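Local coordinates for myosin-I heavy chain (Dictyostelium discoideum, PDB 5EJR), which is an actin-based motor with ATPase activity that takes part in the early steps of phagocytosis and adhesion, represented here by its C-terminal MyTH4-FERM tail, at residues A[126-136]-A[192-201]; A[206-214]-A[221-229]. All blocks are in the same frame, centred on the assembly; numbering follows the deposited sequence.

Interaction 1: A[126-136]-A[192-201]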
loop_
_atom_site.group_PDB
_atom_site.type_symbol
_atom_site.label_atom_id
_atom_site.label_comp_id
_atom_site.label_asym_id
_atom_site.label_seq_id
_atom_site.Cartn_x
_atom_site.Cartn_y
_atom_site.Cartn_z
ATOM N N LYS A 126 7.985 -24.728 4.859
ATOM C CA LYS A 126 6.904 -23.912 4.304
ATOM C C LYS A 126 5.734 -23.851 5.291
ATOM O O LYS A 126 5.050 -22.826 5.386
ATOM C CB LYS A 126 6.441 -24.480 2.948
ATOM C CG LYS A 126 7.324 -24.071 1.772
ATOM C CD LYS A 126 7.003 -24.916 0.548
ATOM C CE LYS A 126 7.791 -24.533 -0.675
ATOM N NZ LYS A 126 7.290 -25.249 -1.885
ATOM N N GLY A 127 5.535 -24.951 6.026
ATOM C CA GLY A 127 4.532 -25.054 7.073
ATOM C C GLY A 127 4.894 -24.108 8.188
ATOM O O GLY A 127 4.031 -23.376 8.682
ATOM N N PHE A 128 6.195 -24.052 8.548
ATOM C CA PHE A 128 6.636 -23.088 9.560
ATOM C C PHE A 128 6.616 -21.628 9.044
ATOM O O PHE A 128 6.371 -20.718 9.836
ATOM C CB PHE A 128 7.999 -23.458 10.156
ATOM C CG PHE A 128 7.928 -24.620 11.122
ATOM C CD1 PHE A 128 7.219 -24.516 12.311
ATOM C CD2 PHE A 128 8.571 -25.820 10.840
ATOM C CE1 PHE A 128 7.138 -25.600 13.194
ATOM C CE2 PHE A 128 8.496 -26.900 11.727
ATOM C CZ PHE A 128 7.778 -26.783 12.897
ATOM N N GLU A 129 6.851 -21.416 7.729
ATOM C CA GLU A 129 6.794 -20.074 7.099
ATOM C C GLU A 129 5.362 -19.522 7.227
ATOM O O GLU A 129 5.167 -18.333 7.527
ATOM C CB GLU A 129 7.178 -20.152 5.614
ATOM C CG GLU A 129 8.670 -20.333 5.378
ATOM C CD GLU A 129 9.078 -20.493 3.929
ATOM O OE1 GLU A 129 8.267 -21.022 3.136
ATOM O OE2 GLU A 129 10.223 -20.118 3.593
ATOM N N LEU A 130 4.365 -20.414 7.054
ATOM C CA LEU A 130 2.947 -20.086 7.211
ATOM C C LEU A 130 2.668 -19.706 8.657
ATOM O O LEU A 130 1.991 -18.715 8.881
ATOM C CB LEU A 130 2.050 -21.254 6.732
ATOM C CG LEU A 130 0.530 -21.197 7.047
ATOM C CD1 LEU A 130 -0.129 -19.953 6.464
ATOM C CD2 LEU A 130 -0.159 -22.409 6.501
ATOM N N ILE A 131 3.249 -20.424 9.637
ATOM C CA ILE A 131 3.059 -20.102 11.060
ATOM C C ILE A 131 3.602 -18.695 11.351
ATOM O O ILE A 131 2.977 -17.920 12.089
ATOM C CB ILE A 131 3.672 -21.188 11.980
ATOM C CG1 ILE A 131 2.855 -22.503 11.871
ATOM C CG2 ILE A 131 3.756 -20.707 13.423
ATOM C CD1 ILE A 131 3.552 -23.784 12.402
ATOM N N TYR A 132 4.758 -18.363 10.746
ATOM C CA TYR A 132 5.349 -17.030 10.891
ATOM C C TYR A 132 4.372 -15.948 10.401
ATOM O O TYR A 132 4.146 -14.963 11.108
ATOM C CB TYR A 132 6.672 -16.935 10.113
ATOM C CG TYR A 132 7.126 -15.504 9.928
ATOM C CD1 TYR A 132 7.729 -14.804 10.968
ATOM C CD2 TYR A 132 6.900 -14.829 8.729
ATOM C CE1 TYR A 132 8.110 -13.472 10.821
ATOM C CE2 TYR A 132 7.269 -13.490 8.574
ATOM C CZ TYR A 132 7.887 -12.822 9.618
ATOM O OH TYR A 132 8.284 -11.511 9.474
ATOM N N PHE A 133 3.828 -16.132 9.179
ATOM C CA PHE A 133 2.906 -15.197 8.527
ATOM C C PHE A 133 1.555 -15.124 9.231
ATOM O O PHE A 133 0.912 -14.073 9.194
ATOM C CB PHE A 133 2.776 -15.481 7.025
ATOM C CG PHE A 133 4.003 -15.111 6.216
ATOM C CD1 PHE A 133 4.499 -13.813 6.225
ATOM C CD2 PHE A 133 4.635 -16.052 5.408
ATOM C CE1 PHE A 133 5.637 -13.472 5.473
ATOM C CE2 PHE A 133 5.773 -15.713 4.659
ATOM C CZ PHE A 133 6.270 -14.426 4.699
ATOM N N LEU A 134 1.163 -16.186 9.968
ATOM C CA LEU A 134 -0.051 -16.124 10.773
ATOM C C LEU A 134 0.283 -15.310 12.016
ATOM O O LEU A 134 -0.491 -14.422 12.394
ATOM C CB LEU A 134 -0.542 -17.523 11.229
ATOM C CG LEU A 134 -0.992 -18.525 10.177
ATOM C CD1 LEU A 134 -1.151 -19.908 10.797
ATOM C CD2 LEU A 134 -2.298 -18.110 9.533
ATOM N N SER A 135 1.428 -15.618 12.665
ATOM C CA SER A 135 1.846 -14.960 13.914
ATOM C C SER A 135 2.067 -13.439 13.781
ATOM O O SER A 135 1.928 -12.732 14.772
ATOM C CB SER A 135 3.076 -15.637 14.512
ATOM O OG SER A 135 4.233 -15.363 13.739
ATOM N N ILE A 136 2.397 -12.945 12.575
ATOM C CA ILE A 136 2.557 -11.500 12.374
ATOM C C ILE A 136 1.182 -10.799 12.241
ATOM O O ILE A 136 1.079 -9.611 12.553
ATOM C CB ILE A 136 3.540 -11.113 11.229
ATOM C CG1 ILE A 136 3.182 -11.780 9.899
ATOM C CG2 ILE A 136 4.998 -11.388 11.634
ATOM C CD1 ILE A 136 3.820 -11.155 8.651
ATOM N N PRO A 192 0.975 -12.053 3.000
ATOM C CA PRO A 192 2.157 -11.537 2.291
ATOM C C PRO A 192 2.138 -11.630 0.776
ATOM O O PRO A 192 1.624 -12.591 0.213
ATOM C CB PRO A 192 3.291 -12.368 2.883
ATOM C CG PRO A 192 2.637 -13.693 3.180
ATOM C CD PRO A 192 1.229 -13.390 3.586
ATOM N N SER A 193 2.774 -10.634 0.117
ATOM C CA SER A 193 2.962 -10.585 -1.331
ATOM C C SER A 193 4.143 -11.503 -1.645
ATOM O O SER A 193 4.881 -11.848 -0.728
ATOM C CB SER A 193 3.317 -9.162 -1.774
ATOM O OG SER A 193 4.478 -8.682 -1.110
ATOM N N ALA A 194 4.369 -11.836 -2.924
ATOM C CA ALA A 194 5.530 -12.644 -3.338
ATOM C C ALA A 194 6.832 -11.901 -2.990
ATOM O O ALA A 194 7.828 -12.547 -2.662
ATOM C CB ALA A 194 5.468 -12.937 -4.825
ATOM N N THR A 195 6.778 -10.540 -2.956
ATOM C CA THR A 195 7.887 -9.656 -2.560
ATOM C C THR A 195 8.220 -9.851 -1.080
ATOM O O THR A 195 9.394 -10.038 -0.738
ATOM C CB THR A 195 7.538 -8.182 -2.879
ATOM O OG1 THR A 195 7.440 -8.058 -4.291
ATOM C CG2 THR A 195 8.581 -7.183 -2.351
ATOM N N GLU A 196 7.195 -9.765 -0.203
ATOM C CA GLU A 196 7.362 -9.937 1.245
ATOM C C GLU A 196 7.869 -11.338 1.555
ATOM O O GLU A 196 8.607 -11.515 2.520
ATOM C CB GLU A 196 6.040 -9.737 1.983
ATOM C CG GLU A 196 6.228 -9.645 3.492
ATOM C CD GLU A 196 4.993 -9.328 4.297
ATOM O OE1 GLU A 196 3.953 -9.012 3.679
ATOM O OE2 GLU A 196 5.068 -9.377 5.547
ATOM N N ILE A 197 7.438 -12.327 0.754
ATOM C CA ILE A 197 7.817 -13.724 0.943
ATOM C C ILE A 197 9.318 -13.882 0.692
ATOM O O ILE A 197 10.024 -14.356 1.578
ATOM C CB ILE A 197 6.909 -14.680 0.107
ATOM C CG1 ILE A 197 5.501 -14.774 0.757
ATOM C CG2 ILE A 197 7.528 -16.078 -0.010
ATOM C CD1 ILE A 197 4.329 -15.240 -0.194
ATOM N N GLN A 198 9.795 -13.417 -0.471
ATOM C CA GLN A 198 11.195 -13.471 -0.865
ATOM C C GLN A 198 12.103 -12.706 0.087
ATOM O O GLN A 198 13.148 -13.227 0.493
ATOM C CB GLN A 198 11.382 -13.017 -2.315
ATOM C CG GLN A 198 12.758 -13.374 -2.912
ATOM C CD GLN A 198 13.148 -14.815 -2.661
ATOM O OE1 GLN A 198 12.583 -15.753 -3.238
ATOM N NE2 GLN A 198 14.099 -15.019 -1.763
ATOM N N SER A 199 11.688 -11.500 0.481
ATOM C CA SER A 199 12.452 -10.687 1.420
ATOM C C SER A 199 12.641 -11.416 2.745
ATOM O O SER A 199 13.777 -11.524 3.213
ATOM C CB SER A 199 11.825 -9.307 1.583
ATOM O OG SER A 199 12.028 -8.594 0.369
ATOM N N PHE A 200 11.563 -12.032 3.272
ATOM C CA PHE A 200 11.602 -12.808 4.513
ATOM C C PHE A 200 12.610 -13.994 4.418
ATOM O O PHE A 200 13.397 -14.218 5.336
ATOM C CB PHE A 200 10.187 -13.318 4.862
ATOM C CG PHE A 200 10.165 -14.364 5.949
ATOM C CD1 PHE A 200 10.461 -14.029 7.265
ATOM C CD2 PHE A 200 9.823 -15.680 5.663
ATOM C CE1 PHE A 200 10.438 -14.996 8.267
ATOM C CE2 PHE A 200 9.799 -16.642 6.665
ATOM C CZ PHE A 200 10.095 -16.292 7.960
ATOM N N ARG A 201 12.558 -14.720 3.301
ATOM C CA ARG A 201 13.395 -15.862 2.985
ATOM C C ARG A 201 14.868 -15.494 2.900
ATOM O O ARG A 201 15.675 -16.093 3.614
ATOM C CB ARG A 201 12.908 -16.531 1.692
ATOM C CG ARG A 201 11.756 -17.460 1.967
ATOM C CD ARG A 201 11.079 -17.931 0.700
ATOM N NE ARG A 201 9.907 -18.726 1.052
ATOM C CZ ARG A 201 9.079 -19.281 0.183
ATOM N NH1 ARG A 201 9.258 -19.109 -1.121
ATOM N NH2 ARG A 201 8.045 -19.988 0.606
HETATM O O HOH W 1 7.389 -9.673 6.907
#
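R201 NH2 donates to E129 OE1 at 2.7 Å while R201 NE reaches E129 OE2 at 2.9 Å, a two-pronged, side-on salt bridge between helices 121-137 and 194-205 of the helical MyTH4 domain. The segments cross steeply, with 112° between their directions. Guanidinium and carboxylate planes lie nearly parallel but at stepped heights, and both nitrogens come from above the carboxylate plane. I197 CG2 rests 3.5 Å above one guanidinium face, and W74 of helix 58-75 also touches R201. A leucine in place of R201 would remove both donors and would probably leave the buried E129 carboxylate without its charged mate.

Beside this polar grip sits an aromatic cluster. F200 turns its CG anti to the backbone N (chi1 168°), which carries the ring between the two helices and over one face of Y132; the pair forms an offset stack, centroids 4.0 Å apart and planes at 11°. The F133 ring meets F200 obliquely through its CZ and is itself sandwiched: Y132 CD2 lies toward the rim of one face, and P192 CG sits over the centre of the other in a CH-pi contact, 3.5 Å from the ring centroid. E196 borders the edge of F133. Its OE1 pairs with R188, its OE2 accepts from a water that also lies at a longer hydrogen-bonding distance from Y132 OH, and E196 N, at the start of its helix, is held 3.1 Å from the N-cap oxygen S193 OG.

Interaction 2: A[206-214]-A[221-229]; sequences NGDISTCKI and TKLAKINTY. With EDO (1,2-ethanediol), chain C.
Flat peptide groups carry the contact between C212 and A224: C212 N meets A224 O in the carbonyl plane at 2.8 Å, and A224 N returns the bond to C212 O almost straight. The bond from I226 N to S210 O differs, its donor standing above the carbonyl plane where the ladder runs out into loop. Away from the ladder, the ring of Y229 has T228 CG2 over the centre of one face.

The arrangement is an antiparallel hairpin, consistent with the opening of the ubiquitin-like lobe of a FERM domain. C212-A224 and I214-K222 are its hydrogen-bonded pairs; T211-K225 and K213-L223 are the non-hydrogen-bonded ones. The side chains of C212, I214 and A224 point to the packed face: helix 232-243 covers I214 and A224, F292 of strand 290-296 meets C212 and I214, and V294 meets I214. K222 starts on this face too, but its chain leads away. I226 CD1 closes on C212 CB at 3.8 Å.

On the other face T211, K213, L223 and K225 form a more exposed row. The T221 methyl CG2 swings away from the backbone N, on the side of the carbonyl carbon, and comes tightly against K213 CG at 3.4 Å; the unstaggered chi1 of K213 (-130°) suggests some strain there. At the open end of the hairpin, the aliphatic part of K225 crosses I209 at about a right angle, CG to CG1 3.8 Å.

A 1,2-ethanediol, probably from the crystallisation liquor, donates from O1 to K213 O at 2.7 Å and also bonds F292 N. Main-chain bonds thus fix the register, while side chains sort into a largely packed face and a more exposed one.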
loop_
_atom_site.group_PDB
_atom_site.type_symbol
_atom_site.label_atom_id
_atom_site.label_comp_id
_atom_site.label_asym_id
_atom_site.label_seq_id
_atom_site.Cartn_x
_atom_site.Cartn_y
_atom_site.Cartn_z
ATOM N N ASN A 206 20.404 -15.182 4.186
ATOM C CA ASN A 206 21.589 -14.321 4.061
ATOM C C ASN A 206 21.792 -13.285 5.178
ATOM O O ASN A 206 22.917 -12.830 5.376
ATOM C CB ASN A 206 21.588 -13.608 2.697
ATOM C CG ASN A 206 21.378 -14.500 1.489
ATOM O OD1 ASN A 206 21.479 -15.736 1.549
ATOM N ND2 ASN A 206 21.085 -13.880 0.350
ATOM N N GLY A 207 20.718 -12.882 5.850
ATOM C CA GLY A 207 20.778 -11.866 6.896
ATOM C C GLY A 207 20.701 -10.434 6.391
ATOM O O GLY A 207 20.688 -9.497 7.200
ATOM N N ASP A 208 20.643 -10.251 5.049
ATOM C CA ASP A 208 20.581 -8.948 4.376
ATOM C C ASP A 208 19.303 -8.154 4.686
ATOM O O ASP A 208 18.238 -8.748 4.885
ATOM C CB ASP A 208 20.775 -9.101 2.849
ATOM C CG ASP A 208 19.986 -10.223 2.196
ATOM O OD1 ASP A 208 18.949 -10.632 2.766
ATOM O OD2 ASP A 208 20.399 -10.682 1.105
ATOM N N ILE A 209 19.421 -6.814 4.716
ATOM C CA ILE A 209 18.319 -5.894 5.021
ATOM C C ILE A 209 17.329 -5.773 3.864
ATOM O O ILE A 209 17.721 -5.476 2.734
ATOM C CB ILE A 209 18.826 -4.502 5.520
ATOM C CG1 ILE A 209 17.668 -3.494 5.777
ATOM C CG2 ILE A 209 19.898 -3.893 4.595
ATOM C CD1 ILE A 209 16.964 -3.585 7.159
ATOM N N SER A 210 16.037 -5.975 4.170
ATOM C CA SER A 210 14.956 -5.839 3.198
ATOM C C SER A 210 14.765 -4.353 2.814
ATOM O O SER A 210 14.774 -3.481 3.681
ATOM C CB SER A 210 13.662 -6.412 3.764
ATOM O OG SER A 210 13.751 -7.822 3.871
ATOM N N THR A 211 14.634 -4.076 1.518
ATOM C CA THR A 211 14.430 -2.717 1.006
ATOM C C THR A 211 13.299 -2.691 -0.014
ATOM O O THR A 211 13.030 -3.701 -0.655
ATOM C CB THR A 211 15.702 -2.133 0.331
ATOM O OG1 THR A 211 15.981 -2.843 -0.881
ATOM C CG2 THR A 211 16.931 -2.068 1.258
ATOM N N CYS A 212 12.690 -1.513 -0.204
ATOM C CA CYS A 212 11.673 -1.267 -1.213
ATOM C C CYS A 212 12.190 -0.135 -2.105
ATOM O O CYS A 212 12.740 0.844 -1.600
ATOM C CB CYS A 212 10.330 -0.915 -0.578
ATOM S SG CYS A 212 8.978 -0.756 -1.780
ATOM N N LYS A 213 12.023 -0.289 -3.428
ATOM C CA LYS A 213 12.432 0.667 -4.452
ATOM C C LYS A 213 11.371 1.773 -4.555
ATOM O O LYS A 213 10.188 1.467 -4.750
ATOM C CB LYS A 213 12.547 -0.066 -5.804
ATOM C CG LYS A 213 13.843 0.179 -6.557
ATOM C CD LYS A 213 13.694 -0.189 -8.029
ATOM C CE LYS A 213 14.964 0.008 -8.817
ATOM N NZ LYS A 213 14.811 -0.479 -10.215
ATOM N N ILE A 214 11.781 3.044 -4.364
ATOM C CA ILE A 214 10.888 4.211 -4.457
ATOM C C ILE A 214 11.403 5.210 -5.498
ATOM O O ILE A 214 12.539 5.689 -5.400
ATOM C CB ILE A 214 10.582 4.897 -3.091
ATOM C CG1 ILE A 214 10.308 3.876 -1.938
ATOM C CG2 ILE A 214 9.443 5.932 -3.234
ATOM C CD1 ILE A 214 9.058 3.018 -2.040
ATOM N N THR A 221 15.811 6.797 -8.335
ATOM C CA THR A 221 15.240 5.885 -7.342
ATOM C C THR A 221 16.054 5.908 -6.057
ATOM O O THR A 221 17.199 6.371 -6.060
ATOM C CB THR A 221 15.175 4.457 -7.956
ATOM O OG1 THR A 221 14.717 4.528 -9.307
ATOM C CG2 THR A 221 14.252 3.539 -7.219
ATOM N N LYS A 222 15.449 5.429 -4.956
ATOM C CA LYS A 222 16.061 5.258 -3.640
ATOM C C LYS A 222 15.571 3.943 -3.041
ATOM O O LYS A 222 14.434 3.522 -3.287
ATOM C CB LYS A 222 15.774 6.440 -2.680
ATOM C CG LYS A 222 16.554 7.724 -2.985
ATOM C CD LYS A 222 18.009 7.663 -2.530
ATOM C CE LYS A 222 18.834 8.808 -3.061
ATOM N NZ LYS A 222 20.219 8.781 -2.515
ATOM N N LEU A 223 16.448 3.269 -2.305
ATOM C CA LEU A 223 16.099 2.018 -1.667
ATOM C C LEU A 223 15.809 2.327 -0.222
ATOM O O LEU A 223 16.662 2.880 0.472
ATOM C CB LEU A 223 17.222 0.967 -1.823
ATOM C CG LEU A 223 17.518 0.498 -3.256
ATOM C CD1 LEU A 223 18.755 -0.373 -3.294
ATOM C CD2 LEU A 223 16.343 -0.248 -3.860
ATOM N N ALA A 224 14.574 2.052 0.211
ATOM C CA ALA A 224 14.152 2.317 1.580
ATOM C C ALA A 224 14.118 1.046 2.406
ATOM O O ALA A 224 13.591 0.040 1.941
ATOM C CB ALA A 224 12.766 2.942 1.571
ATOM N N LYS A 225 14.587 1.112 3.656
ATOM C CA LYS A 225 14.545 -0.030 4.589
ATOM C C LYS A 225 13.074 -0.310 4.936
ATOM O O LYS A 225 12.311 0.623 5.219
ATOM C CB LYS A 225 15.359 0.255 5.858
ATOM C CG LYS A 225 16.869 0.191 5.645
ATOM C CD LYS A 225 17.647 0.910 6.762
ATOM C CE LYS A 225 17.934 0.046 7.972
ATOM N NZ LYS A 225 18.541 0.828 9.084
ATOM N N ILE A 226 12.674 -1.584 4.843
ATOM C CA ILE A 226 11.292 -2.040 5.035
ATOM C C ILE A 226 11.213 -3.185 6.055
ATOM O O ILE A 226 11.979 -4.139 5.979
ATOM C CB ILE A 226 10.683 -2.405 3.633
ATOM C CG1 ILE A 226 9.171 -2.632 3.655
ATOM C CG2 ILE A 226 11.368 -3.586 2.959
ATOM C CD1 ILE A 226 8.576 -2.855 2.219
ATOM N N ASN A 227 10.325 -3.057 7.028
ATOM C CA ASN A 227 10.070 -4.084 8.036
ATOM C C ASN A 227 8.598 -4.482 7.876
ATOM O O ASN A 227 7.852 -3.783 7.186
ATOM C CB ASN A 227 10.313 -3.553 9.453
ATOM C CG ASN A 227 11.509 -2.640 9.615
ATOM O OD1 ASN A 227 12.572 -2.828 9.004
ATOM N ND2 ASN A 227 11.363 -1.632 10.467
ATOM N N THR A 228 8.177 -5.581 8.537
ATOM C CA THR A 228 6.809 -6.129 8.536
ATOM C C THR A 228 5.729 -5.070 8.731
ATOM O O THR A 228 4.727 -5.083 8.027
ATOM C CB THR A 228 6.692 -7.204 9.643
ATOM O OG1 THR A 228 7.721 -8.168 9.439
ATOM C CG2 THR A 228 5.337 -7.896 9.660
ATOM N N TYR A 229 5.947 -4.158 9.685
ATOM C CA TYR A 229 4.980 -3.165 10.088
ATOM C C TYR A 229 5.277 -1.748 9.596
ATOM O O TYR A 229 4.677 -0.802 10.100
ATOM C CB TYR A 229 4.830 -3.207 11.618
ATOM C CG TYR A 229 4.462 -4.587 12.148
ATOM C CD1 TYR A 229 3.168 -5.080 12.023
ATOM C CD2 TYR A 229 5.418 -5.406 12.743
ATOM C CE1 TYR A 229 2.815 -6.333 12.529
ATOM C CE2 TYR A 229 5.086 -6.682 13.220
ATOM C CZ TYR A 229 3.780 -7.134 13.116
ATOM O OH TYR A 229 3.435 -8.384 13.563
HETATM C C1 EDO C . 7.634 -0.049 -6.046
HETATM O O1 EDO C . 8.380 0.986 -6.697
HETATM C C2 EDO C . 8.411 -1.388 -5.964
HETATM O O2 EDO C . 8.148 -1.982 -4.688
#

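Overall arrangement
Interaction 1 is a buried meeting of two helices within the MyTH4 domain, whereas interaction 2 is a partly buried hairpin in the ubiquitin-like part of the FERM domain. The first depends on side chains, with aromatic stacking and a paired charge; in the second the backbone does the bonding and the side chains divide between interior and surface. No element is shared, yet helix 194-205 is followed in the chain, after a short loop, by strand 211-215, and the two contacts touch. Y229 OH probably hydrogen-bonds to I136 O, T228 packs on I136, and S210 meets S199, so residues flanking the hairpin join the helical domain to its neighbour.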